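Local coordinates for protein aspartate aminotransferase, cytoplasmic (PDB 6JPK) that catalyses the reversible pyridoxal 5'-phosphate-dependent transfer of an amino group between L-aspartate and 2-oxoglutarate, giving oxaloacetate and L-glutamate, as a homodimer, at residues H68-F79 / N294-E305; N244-F253 / T264-K272. The protein carries 1 engineered substitution. All blocks are in the same frame, centred on the assembly; numbering follows the deposited sequence.

Interaction 1: H68-F79 / N294-E305; sequences HEYLPIAGLPRF and NPPAYGARIAAE. With PO4 (phosphate ion), chain E.
Phe79 lays its ring against the small residues of helix 297-308, a tightly packed part of the contact. CB of Ala300 sits over one face, 4.3 Å from the centroid of the Phe79 ring and 25° off the ring normal, a CH-pi contact, while CB of Ala303 comes in at the ring edge, 3.7 Å from Phe79 CE1. With CG of Phe79 anti to the backbone N (chi1 167°), the ring swings toward helix 297-308, one face meeting Ala300 and the CD1/CE1 edge Ala303. Ala304 lies against the start of helix 77-87, its CB 3.9 Å from Phe79 N. Leu76, the N-cap residue of that helix, adds CD2 over the backbone of Ala300 and Arg301. Further along, Leu71 reaches Ala297 with CD1, 3.8 Å from Ala297 CB. A type I turn from Pro72 to Gly75 brings the chain round between these points, and Gly75, with its positive phi, lies against the Pro295 ring. In this PLP-dependent aminotransferase the contact thus joins the N-terminal end of helix 77-87 and its preceding loop to helix 297-308, beside the dimer interface: Glu262 of the second subunit binds both His68 and Arg301.

Buried Asn294 brings OD1 obliquely to the Tyr70 ring, 3.4 Å from Tyr70 CD1, amide and ring planes 66° apart. A water here accepts from Leu71 N and donates to Asn294 OD1 and Pro295 O, satisfying all three. The Tyr70 hydroxyl donates to phosphate O3 at 2.5 Å, and Arg263 and Ser252 of the second subunit bind the same ion.

The solvent-side flank is looser. Exposed Arg78 lays its guanidinium over Leu76 CD2, and its NH1 stays 4.4 Å from Glu305 OE1, beyond salt-bridge range; a second water joins the two groups and also donates to Arg301 O.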
loop_
_atom_site.group_PDB
_atom_site.type_symbol
_atom_site.label_atom_id
_atom_site.label_comp_id
_atom_site.label_asym_id
_atom_site.label_seq_id
_atom_site.Cartn_x
_atom_site.Cartn_y
_atom_site.Cartn_z
ATOM N N HIS A 68 14.562 8.629 3.529
ATOM C CA HIS A 68 13.572 7.566 3.393
ATOM C C HIS A 68 12.695 7.445 4.643
ATOM O O HIS A 68 12.111 6.382 4.901
ATOM C CB HIS A 68 14.251 6.229 3.068
ATOM C CG HIS A 68 15.082 6.262 1.818
ATOM N ND1 HIS A 68 14.536 6.438 0.562
ATOM C CD2 HIS A 68 16.421 6.166 1.634
ATOM C CE1 HIS A 68 15.502 6.445 -0.341
ATOM N NE2 HIS A 68 16.656 6.283 0.282
ATOM N N GLU A 69 12.574 8.534 5.408
ATOM C CA GLU A 69 11.832 8.529 6.667
ATOM C C GLU A 69 10.330 8.392 6.417
ATOM O O GLU A 69 9.829 8.663 5.320
ATOM C CB GLU A 69 12.110 9.812 7.469
ATOM C CG GLU A 69 13.576 10.007 7.874
ATOM C CD GLU A 69 14.098 8.869 8.753
ATOM O OE1 GLU A 69 13.518 8.652 9.840
ATOM O OE2 GLU A 69 15.078 8.185 8.355
ATOM N N TYR A 70 9.617 7.945 7.456
ATOM C CA TYR A 70 8.169 7.786 7.366
ATOM C C TYR A 70 7.502 9.102 6.987
ATOM O O TYR A 70 7.890 10.173 7.462
ATOM C CB TYR A 70 7.589 7.324 8.709
ATOM C CG TYR A 70 7.831 5.877 9.104
ATOM C CD1 TYR A 70 7.501 4.823 8.254
ATOM C CD2 TYR A 70 8.383 5.570 10.352
ATOM C CE1 TYR A 70 7.727 3.482 8.640
ATOM C CE2 TYR A 70 8.600 4.253 10.745
ATOM C CZ TYR A 70 8.269 3.217 9.896
ATOM O OH TYR A 70 8.509 1.924 10.319
ATOM N N LEU A 71 6.470 9.013 6.156
ATOM C CA LEU A 71 5.554 10.120 5.942
ATOM C C LEU A 71 4.494 10.168 7.039
ATOM O O LEU A 71 4.242 9.165 7.715
ATOM C CB LEU A 71 4.856 9.974 4.596
ATOM C CG LEU A 71 5.773 9.995 3.376
ATOM C CD1 LEU A 71 4.926 9.925 2.113
ATOM C CD2 LEU A 71 6.648 11.253 3.394
ATOM N N PRO A 72 3.839 11.333 7.225
ATOM C CA PRO A 72 2.599 11.355 8.009
ATOM C C PRO A 72 1.585 10.336 7.505
ATOM O O PRO A 72 1.653 9.847 6.369
ATOM C CB PRO A 72 2.092 12.792 7.825
ATOM C CG PRO A 72 3.327 13.579 7.622
ATOM C CD PRO A 72 4.274 12.691 6.851
ATOM N N ILE A 73 0.627 10.006 8.362
ATOM C CA ILE A 73 -0.305 8.933 8.039
ATOM C C ILE A 73 -1.086 9.260 6.769
ATOM O O ILE A 73 -1.343 8.381 5.932
ATOM C CB ILE A 73 -1.234 8.668 9.239
ATOM C CG1 ILE A 73 -2.185 7.522 8.929
ATOM C CG2 ILE A 73 -2.020 9.914 9.610
ATOM C CD1 ILE A 73 -2.565 6.808 10.170
ATOM N N ALA A 74 -1.460 10.524 6.595
ATOM C CA ALA A 74 -2.205 10.958 5.421
ATOM C C ALA A 74 -1.300 11.253 4.223
ATOM O O ALA A 74 -1.809 11.555 3.134
ATOM C CB ALA A 74 -3.048 12.191 5.769
ATOM N N GLY A 75 0.012 11.184 4.396
ATOM C CA GLY A 75 0.962 11.304 3.306
ATOM C C GLY A 75 1.730 12.614 3.354
ATOM O O GLY A 75 1.640 13.395 4.301
ATOM N N LEU A 76 2.497 12.842 2.291
ATOM C CA LEU A 76 3.369 14.006 2.187
ATOM C C LEU A 76 2.519 15.247 1.946
ATOM O O LEU A 76 1.821 15.316 0.924
ATOM C CB LEU A 76 4.362 13.791 1.044
ATOM C CG LEU A 76 5.349 14.907 0.722
ATOM C CD1 LEU A 76 6.407 15.032 1.830
ATOM C CD2 LEU A 76 5.997 14.658 -0.638
ATOM N N PRO A 77 2.525 16.234 2.849
ATOM C CA PRO A 77 1.550 17.336 2.726
ATOM C C PRO A 77 1.657 18.122 1.432
ATOM O O PRO A 77 0.626 18.504 0.865
ATOM C CB PRO A 77 1.859 18.208 3.953
ATOM C CG PRO A 77 2.439 17.241 4.949
ATOM C CD PRO A 77 3.264 16.280 4.122
ATOM N N ARG A 78 2.867 18.376 0.929
ATOM C CA ARG A 78 2.939 19.133 -0.313
ATOM C C ARG A 78 2.487 18.303 -1.506
ATOM O O ARG A 78 2.173 18.874 -2.557
ATOM C CB ARG A 78 4.351 19.674 -0.545
ATOM C CG ARG A 78 5.451 18.670 -0.348
ATOM C CD ARG A 78 6.743 19.375 0.104
ATOM N NE ARG A 78 7.802 18.409 0.397
ATOM C CZ ARG A 78 8.481 17.772 -0.547
ATOM N NH1 ARG A 78 8.202 18.022 -1.827
ATOM N NH2 ARG A 78 9.430 16.895 -0.220
ATOM N N PHE A 79 2.456 16.972 -1.371
ATOM C CA PHE A 79 1.817 16.162 -2.402
ATOM C C PHE A 79 0.296 16.211 -2.292
ATOM O O PHE A 79 -0.387 16.490 -3.282
ATOM C CB PHE A 79 2.292 14.709 -2.339
ATOM C CG PHE A 79 1.443 13.769 -3.175
ATOM C CD1 PHE A 79 1.563 13.748 -4.561
ATOM C CD2 PHE A 79 0.510 12.925 -2.572
ATOM C CE1 PHE A 79 0.778 12.893 -5.330
ATOM C CE2 PHE A 79 -0.277 12.054 -3.335
ATOM C CZ PHE A 79 -0.144 12.043 -4.711
ATOM N N ASN A 294 1.300 3.998 6.663
ATOM C CA ASN A 294 1.569 5.255 5.967
ATOM C C ASN A 294 1.985 4.930 4.531
ATOM O O ASN A 294 2.376 3.790 4.239
ATOM C CB ASN A 294 2.644 6.098 6.697
ATOM C CG ASN A 294 3.859 5.279 7.140
ATOM O OD1 ASN A 294 4.741 4.960 6.335
ATOM N ND2 ASN A 294 3.922 4.967 8.425
ATOM N N PRO A 295 1.857 5.884 3.605
ATOM C CA PRO A 295 1.965 5.557 2.170
ATOM C C PRO A 295 3.389 5.715 1.650
ATOM O O PRO A 295 4.228 6.371 2.291
ATOM C CB PRO A 295 1.009 6.573 1.521
ATOM C CG PRO A 295 1.136 7.795 2.410
ATOM C CD PRO A 295 1.301 7.242 3.815
ATOM N N PRO A 296 3.698 5.122 0.488
ATOM C CA PRO A 296 5.072 5.167 -0.057
ATOM C C PRO A 296 5.478 6.555 -0.544
ATOM O O PRO A 296 4.753 7.207 -1.294
ATOM C CB PRO A 296 5.026 4.168 -1.223
ATOM C CG PRO A 296 3.592 4.125 -1.629
ATOM C CD PRO A 296 2.798 4.306 -0.347
ATOM N N ALA A 297 6.697 6.957 -0.181
ATOM C CA ALA A 297 7.135 8.337 -0.325
ATOM C C ALA A 297 7.640 8.659 -1.731
ATOM O O ALA A 297 7.406 9.764 -2.231
ATOM C CB ALA A 297 8.230 8.627 0.705
ATOM N N TYR A 298 8.330 7.711 -2.379
ATOM C CA TYR A 298 9.156 8.031 -3.544
ATOM C C TYR A 298 8.349 8.693 -4.657
ATOM O O TYR A 298 8.725 9.754 -5.167
ATOM C CB TYR A 298 9.827 6.756 -4.057
ATOM C CG TYR A 298 10.541 6.894 -5.389
ATOM C CD1 TYR A 298 11.819 7.420 -5.464
ATOM C CD2 TYR A 298 9.938 6.464 -6.568
ATOM C CE1 TYR A 298 12.487 7.530 -6.685
ATOM C CE2 TYR A 298 10.587 6.570 -7.788
ATOM C CZ TYR A 298 11.864 7.099 -7.840
ATOM O OH TYR A 298 12.508 7.207 -9.050
ATOM N N GLY A 299 7.240 8.075 -5.056
ATOM C CA GLY A 299 6.424 8.664 -6.106
ATOM C C GLY A 299 5.800 9.985 -5.698
ATOM O O GLY A 299 5.633 10.881 -6.530
ATOM N N ALA A 300 5.456 10.130 -4.416
ATOM C CA ALA A 300 4.823 11.361 -3.956
ATOM C C ALA A 300 5.792 12.531 -4.016
ATOM O O ALA A 300 5.404 13.652 -4.380
ATOM C CB ALA A 300 4.296 11.178 -2.535
ATOM N N ARG A 301 7.055 12.300 -3.645
ATOM C CA ARG A 301 8.043 13.369 -3.743
ATOM C C ARG A 301 8.189 13.828 -5.186
ATOM O O ARG A 301 8.289 15.025 -5.455
ATOM C CB ARG A 301 9.394 12.908 -3.183
ATOM C CG ARG A 301 9.425 12.702 -1.669
ATOM C CD ARG A 301 10.845 12.320 -1.171
ATOM N NE ARG A 301 11.343 11.133 -1.856
ATOM C CZ ARG A 301 11.560 9.944 -1.283
ATOM N NH1 ARG A 301 11.353 9.751 0.022
ATOM N NH2 ARG A 301 12.012 8.939 -2.027
ATOM N N ILE A 302 8.167 12.890 -6.130
ATOM C CA ILE A 302 8.339 13.239 -7.536
ATOM C C ILE A 302 7.160 14.068 -8.018
ATOM O O ILE A 302 7.335 15.132 -8.623
ATOM C CB ILE A 302 8.517 11.963 -8.384
ATOM C CG1 ILE A 302 9.900 11.359 -8.151
ATOM C CG2 ILE A 302 8.301 12.253 -9.868
ATOM C CD1 ILE A 302 10.059 9.974 -8.790
ATOM N N ALA A 303 5.941 13.597 -7.725
ATOM C CA ALA A 303 4.730 14.289 -8.142
ATOM C C ALA A 303 4.644 15.670 -7.511
ATOM O O ALA A 303 4.294 16.650 -8.182
ATOM C CB ALA A 303 3.500 13.441 -7.783
ATOM N N ALA A 304 4.975 15.776 -6.218
ATOM C CA ALA A 304 4.947 17.083 -5.575
ATOM C C ALA A 304 5.967 18.013 -6.217
ATOM O O ALA A 304 5.710 19.211 -6.371
ATOM C CB ALA A 304 5.213 16.955 -4.072
ATOM N N GLU A 305 7.124 17.479 -6.614
ATOM C CA GLU A 305 8.139 18.335 -7.226
ATOM C C GLU A 305 7.618 18.933 -8.529
ATOM O O GLU A 305 7.722 20.142 -8.758
ATOM C CB GLU A 305 9.429 17.543 -7.463
ATOM C CG GLU A 305 10.629 18.413 -7.707
ATOM C CD GLU A 305 11.019 19.246 -6.473
ATOM O OE1 GLU A 305 10.712 18.836 -5.320
ATOM O OE2 GLU A 305 11.624 20.321 -6.667
HETATM P P PO4 E . 6.374 -0.926 9.180
HETATM O O1 PO4 E . 6.442 -1.269 10.658
HETATM O O2 PO4 E . 7.215 -1.897 8.369
HETATM O O3 PO4 E . 6.920 0.454 8.984
HETATM O O4 PO4 E . 4.936 -1.000 8.693
HETATM O O HOH W 1 5.623 6.602 4.678
HETATM O O HOH W 2 9.247 16.815 -3.783
#

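Interaction 2: N244-F253 / T264-K272; sequences NKDFFVCQSF and TGCMHYVAK. With PO4 (phosphate ion), chain C.
The Phe248 ring takes Tyr269 CD1 over one face, 3.6 Å from Phe248 CZ, with the Met267 methyl CE at its edge; the two ring planes stand at 45°, so the pair is neither stacked nor edge-to-face. Phe247, on the other side of the sheet, carries Val270 CG2 over one face, 4.1 Å from the ring centroid. The edge of the Tyr269 ring meets Asp246 OD2, and that of the His268 ring meets Gln251 OE1.

Strands 247-252 and 264-270 form an antiparallel hairpin in the mixed sheet of the large, PLP-binding domain of this fold-type I enzyme, their axes 4.7 Å apart at 166°. Phe247-Val270, Val249-His268 and Gln251-Cys266 are the hydrogen-bonded pairs; in the first, Val270 N to Phe247 O is a good bond, whereas the return bond is weak. Phe253 N donates to Thr264 O.

Side-chain bonds reinforce this ladder. Gln251, extended from a CG anti to the backbone N, receives His268 NE2 at OE1 over 2.8 Å, the N-H close to straight at 167° and the oxygen in the imidazole plane. Ser102 holds ND1, and Ala83 O takes Gln251 NE2, so both buried groups have their rotation fixed. Tyr269 OH donates to the anti side of Asp246 OD2 at 2.5 Å, tilted out of the carboxylate plane, which stands nearly perpendicular to the ring. Lys272 NZ donates to Asn244 O at 2.6 Å.

Asp246 also accepts from the backbone N of Ser2 and Asp3 of the second subunit, tying that N-terminal segment to the hairpin. Ser252 OG donates to phosphate O2, with Ser107, Gly108, Thr109 and Arg263 around the same ion. The Ser252 side chain is about 6 Å from that of Lys255, the expected cofactor-bearing lysine, consistent with the anion occupying the cofactor phosphate site.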
loop_
_atom_site.group_PDB
_atom_site.type_symbol
_atom_site.label_atom_id
_atom_site.label_comp_id
_atom_site.label_asym_id
_atom_site.label_seq_id
_atom_site.Cartn_x
_atom_site.Cartn_y
_atom_site.Cartn_z
ATOM N N ASN A 244 -22.918 21.971 -4.865
ATOM C CA ASN A 244 -22.763 22.091 -3.409
ATOM C C ASN A 244 -23.278 20.844 -2.676
ATOM O O ASN A 244 -24.021 20.931 -1.695
ATOM C CB ASN A 244 -23.452 23.372 -2.901
ATOM C CG ASN A 244 -22.878 23.887 -1.564
ATOM O OD1 ASN A 244 -21.690 23.715 -1.252
ATOM N ND2 ASN A 244 -23.737 24.534 -0.773
ATOM N N LYS A 245 -22.885 19.666 -3.174
ATOM C CA LYS A 245 -23.067 18.391 -2.486
ATOM C C LYS A 245 -21.696 17.819 -2.142
ATOM O O LYS A 245 -20.793 17.841 -2.976
ATOM C CB LYS A 245 -23.853 17.385 -3.356
ATOM C CG LYS A 245 -25.233 17.888 -3.807
ATOM C CD LYS A 245 -26.359 17.478 -2.851
ATOM C CE LYS A 245 -26.763 16.024 -3.106
ATOM N NZ LYS A 245 -27.876 15.455 -2.268
ATOM N N ASP A 246 -21.511 17.309 -0.928
ATOM C CA ASP A 246 -20.222 16.682 -0.673
ATOM C C ASP A 246 -20.098 15.399 -1.505
ATOM O O ASP A 246 -21.099 14.775 -1.877
ATOM C CB ASP A 246 -19.980 16.430 0.829
ATOM C CG ASP A 246 -21.189 15.855 1.586
ATOM O OD1 ASP A 246 -22.344 16.269 1.339
ATOM O OD2 ASP A 246 -20.959 15.028 2.509
ATOM N N PHE A 247 -18.861 15.048 -1.857
ATOM C CA PHE A 247 -18.612 13.899 -2.726
ATOM C C PHE A 247 -17.164 13.452 -2.546
ATOM O O PHE A 247 -16.373 14.116 -1.867
ATOM C CB PHE A 247 -18.928 14.222 -4.199
ATOM C CG PHE A 247 -18.041 15.301 -4.818
ATOM C CD1 PHE A 247 -18.243 16.647 -4.530
ATOM C CD2 PHE A 247 -17.034 14.960 -5.718
ATOM C CE1 PHE A 247 -17.438 17.639 -5.107
ATOM C CE2 PHE A 247 -16.218 15.942 -6.302
ATOM C CZ PHE A 247 -16.423 17.287 -5.998
ATOM N N PHE A 248 -16.822 12.322 -3.185
ATOM C CA PHE A 248 -15.504 11.699 -3.085
ATOM C C PHE A 248 -14.812 11.653 -4.437
ATOM O O PHE A 248 -15.462 11.550 -5.485
ATOM C CB PHE A 248 -15.577 10.265 -2.551
ATOM C CG PHE A 248 -16.095 10.165 -1.147
ATOM C CD1 PHE A 248 -17.459 10.252 -0.891
ATOM C CD2 PHE A 248 -15.218 9.965 -0.081
ATOM C CE1 PHE A 248 -17.947 10.147 0.407
ATOM C CE2 PHE A 248 -15.700 9.848 1.220
ATOM C CZ PHE A 248 -17.064 9.957 1.465
ATOM N N VAL A 249 -13.480 11.697 -4.405
ATOM C CA VAL A 249 -12.663 11.582 -5.611
ATOM C C VAL A 249 -11.516 10.618 -5.336
ATOM O O VAL A 249 -10.811 10.764 -4.332
ATOM C CB VAL A 249 -12.106 12.944 -6.072
ATOM C CG1 VAL A 249 -11.313 12.772 -7.369
ATOM C CG2 VAL A 249 -13.219 13.978 -6.239
ATOM N N CYS A 250 -11.315 9.651 -6.233
ATOM C CA CYS A 250 -10.174 8.739 -6.176
ATOM C C CYS A 250 -9.261 9.019 -7.366
ATOM O O CYS A 250 -9.671 8.849 -8.518
ATOM C CB CYS A 250 -10.628 7.280 -6.178
ATOM S SG CYS A 250 -11.830 6.907 -4.889
ATOM N N GLN A 251 -8.022 9.420 -7.084
ATOM C CA GLN A 251 -7.121 10.002 -8.071
ATOM C C GLN A 251 -5.870 9.151 -8.177
ATOM O O GLN A 251 -5.294 8.763 -7.158
ATOM C CB GLN A 251 -6.759 11.434 -7.674
ATOM C CG GLN A 251 -5.688 12.124 -8.494
ATOM C CD GLN A 251 -5.321 13.474 -7.871
ATOM O OE1 GLN A 251 -5.340 13.615 -6.645
ATOM N NE2 GLN A 251 -5.031 14.472 -8.705
ATOM N N SER A 252 -5.459 8.853 -9.405
ATOM C CA SER A 252 -4.248 8.092 -9.664
ATOM C C SER A 252 -3.296 8.915 -10.519
ATOM O O SER A 252 -3.725 9.602 -11.454
ATOM C CB SER A 252 -4.568 6.763 -10.384
ATOM O OG SER A 252 -3.389 6.111 -10.814
ATOM N N PHE A 253 -2.003 8.828 -10.207
ATOM C CA PHE A 253 -0.962 9.380 -11.060
ATOM C C PHE A 253 -0.217 8.289 -11.817
ATOM O O PHE A 253 0.841 8.556 -12.398
ATOM C CB PHE A 253 0.016 10.231 -10.239
ATOM C CG PHE A 253 -0.607 11.481 -9.685
ATOM C CD1 PHE A 253 -1.279 11.456 -8.471
ATOM C CD2 PHE A 253 -0.548 12.667 -10.389
ATOM C CE1 PHE A 253 -1.869 12.603 -7.957
ATOM C CE2 PHE A 253 -1.137 13.810 -9.884
ATOM C CZ PHE A 253 -1.801 13.776 -8.668
ATOM N N THR A 264 1.369 5.892 -6.691
ATOM C CA THR A 264 1.138 7.276 -6.276
ATOM C C THR A 264 -0.300 7.679 -6.610
ATOM O O THR A 264 -0.674 7.780 -7.788
ATOM C CB THR A 264 2.149 8.208 -6.941
ATOM O OG1 THR A 264 3.476 7.735 -6.671
ATOM C CG2 THR A 264 2.012 9.624 -6.410
ATOM N N GLY A 265 -1.098 7.918 -5.571
ATOM C CA GLY A 265 -2.488 8.294 -5.728
ATOM C C GLY A 265 -2.955 9.071 -4.521
ATOM O O GLY A 265 -2.212 9.275 -3.557
ATOM N N CYS A 266 -4.210 9.510 -4.579
ATOM C CA CYS A 266 -4.776 10.286 -3.487
ATOM C C CYS A 266 -6.286 10.103 -3.464
ATOM O O CYS A 266 -6.925 10.107 -4.520
ATOM C CB CYS A 266 -4.420 11.769 -3.641
ATOM S SG CYS A 266 -4.529 12.686 -2.096
ATOM N N MET A 267 -6.853 9.921 -2.267
ATOM C CA MET A 267 -8.301 9.945 -2.094
ATOM C C MET A 267 -8.691 11.297 -1.519
ATOM O O MET A 267 -8.010 11.819 -0.631
ATOM C CB MET A 267 -8.790 8.822 -1.164
ATOM C CG MET A 267 -10.312 8.574 -1.214
ATOM S SD MET A 267 -11.164 8.661 0.397
ATOM C CE MET A 267 -11.223 10.412 0.691
ATOM N N HIS A 268 -9.785 11.867 -2.027
ATOM C CA HIS A 268 -10.262 13.164 -1.554
ATOM C C HIS A 268 -11.733 13.067 -1.186
ATOM O O HIS A 268 -12.526 12.478 -1.927
ATOM C CB HIS A 268 -10.106 14.276 -2.607
ATOM C CG HIS A 268 -8.738 14.360 -3.211
ATOM N ND1 HIS A 268 -7.744 15.161 -2.690
ATOM C CD2 HIS A 268 -8.205 13.754 -4.300
ATOM C CE1 HIS A 268 -6.651 15.033 -3.424
ATOM N NE2 HIS A 268 -6.906 14.190 -4.409
ATOM N N TYR A 269 -12.084 13.646 -0.041
ATOM C CA TYR A 269 -13.466 13.934 0.322
ATOM C C TYR A 269 -13.640 15.440 0.287
ATOM O O TYR A 269 -12.906 16.169 0.970
ATOM C CB TYR A 269 -13.819 13.373 1.698
ATOM C CG TYR A 269 -15.150 13.856 2.255
ATOM C CD1 TYR A 269 -16.356 13.439 1.700
ATOM C CD2 TYR A 269 -15.193 14.724 3.340
ATOM C CE1 TYR A 269 -17.574 13.878 2.216
ATOM C CE2 TYR A 269 -16.397 15.176 3.860
ATOM C CZ TYR A 269 -17.589 14.749 3.297
ATOM O OH TYR A 269 -18.793 15.186 3.819
ATOM N N VAL A 270 -14.580 15.903 -0.526
ATOM C CA VAL A 270 -14.831 17.326 -0.722
ATOM C C VAL A 270 -15.999 17.687 0.184
ATOM O O VAL A 270 -17.163 17.495 -0.179
ATOM C CB VAL A 270 -15.128 17.661 -2.187
ATOM C CG1 VAL A 270 -15.326 19.177 -2.351
ATOM C CG2 VAL A 270 -14.009 17.146 -3.098
ATOM N N ALA A 271 -15.683 18.220 1.367
ATOM C CA ALA A 271 -16.689 18.499 2.377
ATOM C C ALA A 271 -17.428 19.800 2.081
ATOM O O ALA A 271 -16.962 20.657 1.321
ATOM C CB ALA A 271 -16.044 18.578 3.763
ATOM N N LYS A 272 -18.593 19.953 2.712
ATOM C CA LYS A 272 -19.278 21.235 2.653
ATOM C C LYS A 272 -18.704 22.235 3.647
ATOM O O LYS A 272 -18.918 23.437 3.485
ATOM C CB LYS A 272 -20.778 21.053 2.903
ATOM C CG LYS A 272 -21.487 20.320 1.768
ATOM C CD LYS A 272 -22.871 19.886 2.178
ATOM C CE LYS A 272 -23.821 21.062 2.229
ATOM N NZ LYS A 272 -24.261 21.424 0.866
HETATM P P PO4 C . -3.830 2.246 -10.058
HETATM O O1 PO4 C . -4.181 1.467 -8.807
HETATM O O2 PO4 C . -3.577 3.705 -9.749
HETATM O O3 PO4 C . -2.595 1.612 -10.663
HETATM O O4 PO4 C . -4.939 2.194 -11.081
HETATM O O HOH W 3 -20.536 24.625 1.558
#

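Both contacts are largely buried, with centres about 17 Å apart, but interaction 2 is nearer the core, about 14 Å from the chain centre against 21 Å for interaction 1, which has a solvent-side flank at Arg78. Interaction 2 lies within the central sheet, where backbone bonds set the register and polar side chains are paired directly. Interaction 1 joins loops and helices by apolar packing, and its polar bridges across the segments run through water. They meet at Phe79, whose CZ lies 3.7 Å from Phe253 CE1, and at Gly299, whose CA packs on Thr264 OG1. Across the dimer, Tyr70 and Ser252 of opposite subunits bind one phosphate.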